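Local coordinates for protein diguanylate cyclase (PDB 5M3C) that pairs a GGDEF domain, which holds guanosine-5'-triphosphate and calcium, with an EAL domain that carries a calcium site of its own, at residues 154-157 and 158-162; 419-422 and 423-427. All coordinates share one frame; numbering follows the deposited sequence.

Contact 1: residues 154-157 and 158-162; sequences KSRG and RSRIE. With GTP (guanosine-5'-triphosphate), chain I.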
loop_
_atom_site.group_PDB
_atom_site.type_symbol
_atom_site.label_atom_id
_atom_site.label_comp_id
_atom_site.label_asym_id
_atom_site.label_seq_id
_atom_site.Cartn_x
_atom_site.Cartn_y
_atom_site.Cartn_z
ATOM N N LYS B 154 -22.645 -8.439 -4.414
ATOM C CA LYS B 154 -21.855 -8.165 -5.607
ATOM C C LYS B 154 -21.254 -6.763 -5.544
ATOM O O LYS B 154 -20.129 -6.556 -5.987
ATOM C CB LYS B 154 -22.725 -8.307 -6.864
ATOM C CG LYS B 154 -22.060 -9.031 -8.024
ATOM C CD LYS B 154 -21.756 -10.482 -7.685
ATOM C CE LYS B 154 -21.666 -11.335 -8.938
ATOM N NZ LYS B 154 -21.020 -12.653 -8.688
ATOM N N SER B 155 -22.001 -5.807 -4.992
ATOM C CA SER B 155 -21.538 -4.414 -4.937
ATOM C C SER B 155 -20.659 -4.108 -3.720
ATOM O O SER B 155 -19.682 -3.369 -3.832
ATOM C CB SER B 155 -22.727 -3.448 -4.967
ATOM O OG SER B 155 -23.383 -3.391 -3.712
ATOM N N ARG B 156 -21.009 -4.668 -2.564
ATOM C CA ARG B 156 -20.255 -4.437 -1.326
ATOM C C ARG B 156 -18.914 -5.169 -1.328
ATOM O O ARG B 156 -18.194 -5.171 -0.330
ATOM C CB ARG B 156 -21.068 -4.881 -0.108
ATOM C CG ARG B 156 -22.129 -3.886 0.332
ATOM C CD ARG B 156 -22.887 -4.385 1.554
ATOM N NE ARG B 156 -21.993 -4.899 2.591
ATOM C CZ ARG B 156 -21.308 -4.139 3.440
ATOM N NH1 ARG B 156 -21.400 -2.816 3.383
ATOM N NH2 ARG B 156 -20.523 -4.703 4.347
ATOM N N GLY B 157 -18.591 -5.795 -2.453
ATOM C CA GLY B 157 -17.359 -6.555 -2.590
ATOM C C GLY B 157 -17.649 -7.813 -3.376
ATOM O O GLY B 157 -18.461 -7.803 -4.301
ATOM N N ARG B 158 -16.997 -8.905 -3.007
ATOM C CA ARG B 158 -17.295 -10.199 -3.604
ATOM C C ARG B 158 -16.879 -11.308 -2.656
ATOM O O ARG B 158 -16.412 -11.041 -1.551
ATOM C CB ARG B 158 -16.599 -10.345 -4.960
ATOM C CG ARG B 158 -17.466 -9.930 -6.141
ATOM C CD ARG B 158 -16.673 -9.899 -7.437
ATOM N NE ARG B 158 -17.510 -9.603 -8.601
ATOM C CZ ARG B 158 -17.929 -8.387 -8.942
ATOM N NH1 ARG B 158 -17.608 -7.331 -8.207
ATOM N NH2 ARG B 158 -18.680 -8.225 -10.020
ATOM N N SER B 159 -17.063 -12.552 -3.083
ATOM C CA SER B 159 -16.729 -13.691 -2.243
ATOM C C SER B 159 -17.302 -13.464 -0.846
ATOM O O SER B 159 -16.675 -13.806 0.157
ATOM C CB SER B 159 -15.211 -13.867 -2.181
ATOM O OG SER B 159 -14.862 -15.096 -1.570
ATOM N N ARG B 160 -18.498 -12.880 -0.795
ATOM C CA ARG B 160 -19.137 -12.519 0.466
ATOM C C ARG B 160 -20.606 -12.938 0.480
ATOM O O ARG B 160 -21.141 -13.405 -0.525
ATOM C CB ARG B 160 -19.028 -11.008 0.703
ATOM C CG ARG B 160 -19.801 -10.168 -0.301
ATOM C CD ARG B 160 -19.672 -8.679 -0.024
ATOM N NE ARG B 160 -20.169 -8.319 1.300
ATOM C CZ ARG B 160 -19.396 -7.975 2.326
ATOM N NH1 ARG B 160 -18.076 -7.933 2.192
ATOM N NH2 ARG B 160 -19.944 -7.666 3.493
ATOM N N ILE B 161 -21.247 -12.758 1.629
ATOM C CA ILE B 161 -22.652 -13.102 1.809
ATOM C C ILE B 161 -23.431 -11.868 2.249
ATOM O O ILE B 161 -22.921 -11.051 3.011
ATOM C CB ILE B 161 -22.810 -14.217 2.862
ATOM C CG1 ILE B 161 -22.196 -15.515 2.336
ATOM C CG2 ILE B 161 -24.273 -14.435 3.209
ATOM C CD1 ILE B 161 -22.121 -16.631 3.357
ATOM N N GLU B 162 -24.660 -11.724 1.760
ATOM C CA GLU B 162 -25.503 -10.607 2.178
ATOM C C GLU B 162 -26.953 -11.018 2.394
ATOM O O GLU B 162 -27.499 -11.842 1.659
ATOM C CB GLU B 162 -25.440 -9.474 1.156
ATOM C CG GLU B 162 -24.102 -8.753 1.110
ATOM C CD GLU B 162 -23.810 -7.963 2.373
ATOM O OE1 GLU B 162 -24.748 -7.352 2.932
ATOM O OE2 GLU B 162 -22.638 -7.944 2.801
HETATM P PG GTP I . -19.848 -10.800 -11.988
HETATM O O1G GTP I . -20.143 -9.332 -12.181
HETATM O O2G GTP I . -19.033 -11.122 -10.760
HETATM O O3G GTP I . -21.044 -11.702 -12.173
HETATM O O3B GTP I . -18.832 -11.193 -13.175
HETATM P PB GTP I . -19.247 -12.229 -14.337
HETATM O O1B GTP I . -18.219 -12.143 -15.440
HETATM O O2B GTP I . -19.548 -13.569 -13.709
HETATM O O3A GTP I . -20.609 -11.546 -14.865
HETATM P PA GTP I . -21.804 -12.390 -15.537
HETATM O O1A GTP I . -22.528 -11.492 -16.511
HETATM O O2A GTP I . -22.578 -13.102 -14.450
HETATM O "O5'" GTP I . -21.010 -13.490 -16.384
HETATM C "C5'" GTP I . -21.572 -14.784 -16.520
HETATM C "C4'" GTP I . -20.588 -15.628 -17.303
HETATM O "O4'" GTP I . -20.927 -17.009 -17.167
HETATM C "C3'" GTP I . -20.622 -15.282 -18.787
HETATM O "O3'" GTP I . -19.323 -14.902 -19.250
HETATM C "C2'" GTP I . -21.091 -16.549 -19.470
HETATM O "O2'" GTP I . -20.401 -16.790 -20.698
HETATM C "C1'" GTP I . -20.788 -17.625 -18.444
HETATM N N9 GTP I . -21.703 -18.768 -18.610
HETATM C C8 GTP I . -23.037 -18.760 -18.443
HETATM N N7 GTP I . -23.545 -19.996 -18.688
HETATM C C5 GTP I . -22.520 -20.804 -19.018
HETATM C C6 GTP I . -22.349 -22.222 -19.393
HETATM O O6 GTP I . -23.337 -22.982 -19.458
HETATM N N1 GTP I . -21.111 -22.666 -19.656
HETATM C C2 GTP I . -20.032 -21.862 -19.588
HETATM N N2 GTP I . -18.810 -22.376 -19.868
HETATM N N3 GTP I . -20.117 -20.553 -19.251
HETATM C C4 GTP I . -21.309 -19.985 -18.963
#
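R158 leans past G157 and crosses K154 at a slant to reach the end of the GTP phosphate chain. Its CB and CG lie beside the carbonyl group of G157, the residue just before it. From there the chain is extended, with chi2 at 172° and chi3 at 176°, and this carries CD clear of the turn and delivers the guanidinium group to the gamma phosphate. R158 NE donates to GTP O2G at 3.0 Å, while R158 NH2 donates to GTP O1G at 2.8 Å and adds a weak bond to O2G. Two neighbouring nitrogens thus hold two phosphate oxygens, with O1G near the guanidinium plane. NH1 turns back toward the K154 carbonyl, but the angle is too poor for a bond. Over one face of the group, near its edge, lies K154 CG, 4.0 Å from R158 NH2. The K154 ammonium gives O2G a weak bond as well; its main partner is D43, joined by the backbone oxygens of D41 and L42 beside the calcium ion.

At the other end of the turn, E162 OE2 accepts three hydrogen bonds. R160 approaches side-on, with NE at 2.9 Å and NH2 at 2.8 Å from E162 OE2, which lies in the guanidinium plane of R160. R156 NE comes from above the carboxylate, 60° out of its plane, and lies 3.1 Å from E162 OE2. The two arginines cross at about a right angle and share this one anion.

G157 leaves the helix with positive phi, at backbone angles that call for glycine. K154, before the turn, and R158, after it, both meet the gamma phosphate. Through these bonds and the salt bridges to E162, phosphate and carboxylate probably each offset part of the positive charge concentrated here.

Contact 2: residues 419-422 and 423-427; sequences ELFA and SKFLK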
loop_
_atom_site.group_PDB
_atom_site.type_symbol
_atom_site.label_atom_id
_atom_site.label_comp_id
_atom_site.label_asym_id
_atom_site.label_seq_id
_atom_site.Cartn_x
_atom_site.Cartn_y
_atom_site.Cartn_z
ATOM N N GLU B 419 -18.531 27.777 -23.545
ATOM C CA GLU B 419 -18.908 29.122 -23.984
ATOM C C GLU B 419 -18.679 30.151 -22.884
ATOM O O GLU B 419 -18.053 31.193 -23.105
ATOM C CB GLU B 419 -20.380 29.160 -24.409
ATOM C CG GLU B 419 -20.622 28.931 -25.896
ATOM C CD GLU B 419 -20.372 27.497 -26.336
ATOM O OE1 GLU B 419 -20.564 27.204 -27.537
ATOM O OE2 GLU B 419 -19.993 26.659 -25.490
ATOM N N LEU B 420 -19.191 29.842 -21.697
ATOM C CA LEU B 420 -19.105 30.755 -20.565
ATOM C C LEU B 420 -17.648 30.970 -20.162
ATOM O O LEU B 420 -17.241 32.084 -19.838
ATOM C CB LEU B 420 -19.899 30.207 -19.378
ATOM C CG LEU B 420 -20.583 31.246 -18.486
ATOM C CD1 LEU B 420 -20.846 30.662 -17.107
ATOM C CD2 LEU B 420 -19.764 32.525 -18.372
ATOM N N PHE B 421 -16.867 29.896 -20.184
ATOM C CA PHE B 421 -15.446 29.981 -19.887
ATOM C C PHE B 421 -14.779 30.934 -20.865
ATOM O O PHE B 421 -14.192 31.946 -20.468
ATOM C CB PHE B 421 -14.798 28.598 -19.991
ATOM C CG PHE B 421 -13.349 28.579 -19.599
ATOM C CD1 PHE B 421 -12.982 28.603 -18.264
ATOM C CD2 PHE B 421 -12.355 28.536 -20.565
ATOM C CE1 PHE B 421 -11.651 28.586 -17.896
ATOM C CE2 PHE B 421 -11.020 28.520 -20.204
ATOM C CZ PHE B 421 -10.669 28.544 -18.867
ATOM N N ALA B 422 -14.893 30.608 -22.150
ATOM C CA ALA B 422 -14.272 31.394 -23.212
ATOM C C ALA B 422 -14.663 32.864 -23.116
ATOM O O ALA B 422 -13.836 33.748 -23.334
ATOM C CB ALA B 422 -14.653 30.832 -24.574
ATOM N N SER B 423 -15.924 33.119 -22.785
ATOM C CA SER B 423 -16.414 34.487 -22.653
ATOM C C SER B 423 -15.925 35.175 -21.376
ATOM O O SER B 423 -15.891 36.403 -21.312
ATOM C CB SER B 423 -17.947 34.510 -22.709
ATOM O OG SER B 423 -18.476 35.620 -22.001
ATOM N N LYS B 424 -15.543 34.400 -20.365
ATOM C CA LYS B 424 -15.194 34.986 -19.070
ATOM C C LYS B 424 -13.692 35.058 -18.774
ATOM O O LYS B 424 -13.265 35.892 -17.976
ATOM C CB LYS B 424 -15.910 34.255 -17.931
ATOM C CG LYS B 424 -15.628 34.860 -16.564
ATOM C CD LYS B 424 -16.884 34.969 -15.713
ATOM C CE LYS B 424 -16.654 35.888 -14.520
ATOM N NZ LYS B 424 -17.923 36.255 -13.827
ATOM N N PHE B 425 -12.892 34.193 -19.394
ATOM C CA PHE B 425 -11.449 34.198 -19.124
ATOM C C PHE B 425 -10.589 34.276 -20.375
ATOM O O PHE B 425 -9.367 34.409 -20.278
ATOM C CB PHE B 425 -11.050 32.955 -18.329
ATOM C CG PHE B 425 -11.751 32.838 -17.013
ATOM C CD1 PHE B 425 -11.218 33.419 -15.878
ATOM C CD2 PHE B 425 -12.951 32.156 -16.916
ATOM C CE1 PHE B 425 -11.866 33.319 -14.663
ATOM C CE2 PHE B 425 -13.605 32.051 -15.705
ATOM C CZ PHE B 425 -13.063 32.634 -14.577
ATOM N N LEU B 426 -11.211 34.200 -21.547
ATOM C CA LEU B 426 -10.439 34.087 -22.779
ATOM C C LEU B 426 -10.461 35.345 -23.648
ATOM O O LEU B 426 -11.515 35.917 -23.939
ATOM C CB LEU B 426 -10.882 32.856 -23.571
ATOM C CG LEU B 426 -10.778 31.544 -22.781
ATOM C CD1 LEU B 426 -10.499 30.376 -23.714
ATOM C CD2 LEU B 426 -9.700 31.614 -21.705
ATOM N N LYS B 427 -9.261 35.759 -24.045
ATOM C CA LYS B 427 -9.064 36.920 -24.898
ATOM C C LYS B 427 -8.675 36.467 -26.305
ATOM O O LYS B 427 -8.168 35.356 -26.483
ATOM C CB LYS B 427 -7.977 37.825 -24.310
ATOM C CG LYS B 427 -8.422 38.639 -23.102
ATOM C CD LYS B 427 -8.207 37.896 -21.791
#
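S423 begins one helical turn beyond E419, and its amide N donates to E419 O at 2.9 Å, a bond that belongs to the last stretch of helix 418-425. K424 comes next: its N donates at 2.8 Å to F421 O, three residues back, from 60° out of the carbonyl plane, a spacing of the 3-10 type. The K424 CB passes L420 CD2 at 4.2 Å, and the rest of the K424 side chain departs from the segment 419-422.

F425 N also donates to F421 O, again at 2.8 Å but nearly in line with the carbonyl (176°), so this single oxygen serves two amides. The F425 side chain follows F421 on the same flank. Its CB lies over one face of the F421 ring, and F425 CD2 is 3.8 Å from F421 CD1. With centroids 5.4 Å apart and planes at 33°, the two rings meet obliquely. F421 has CG anti to its own backbone N (chi1 -176°), which places its ring where both F425 and L426 can touch it.

L426 is the first residue to leave helical geometry. Its N makes a weak bond to A422 O, and L426 CD2 reaches F421 CE2 at 3.7 Å, while CD1 of L426 touches A422 CB more loosely. W256 of helix 238-259 meets F421, A422 and L426, and P197 of strand 192-200 meets both phenylalanines.

The chemistry is thus divided: backbone bonds, one of them bifurcated at F421 O, finish the helix, while the apolar side chains of F421, F425 and L426 pack it against strands 192-200 and 406-417 and helix 238-259.

How the contacts relate
From the N terminus, contact 1 comes first. It closes the short turn between helix 139-155 and strand 161-163, completing a beta-alpha-beta unit whose two strands, 119-132 and 161-163, run parallel in the GGDEF sheet. Helix 168-187 then follows, and the chain builds the EAL domain as far as strand 406-417, which pairs with strand 192-200 in the EAL sheet. Contact 2 lies directly after that strand and closes the last turn of helix 418-425. The contacts are in series, so neither encloses nor crosses the other. The centres of contact 1 and contact 2 are about 47 Å apart, on opposite sides of the chain's centre. Between the nearest atoms of contact 1 and contact 2 the distance is about 36 Å.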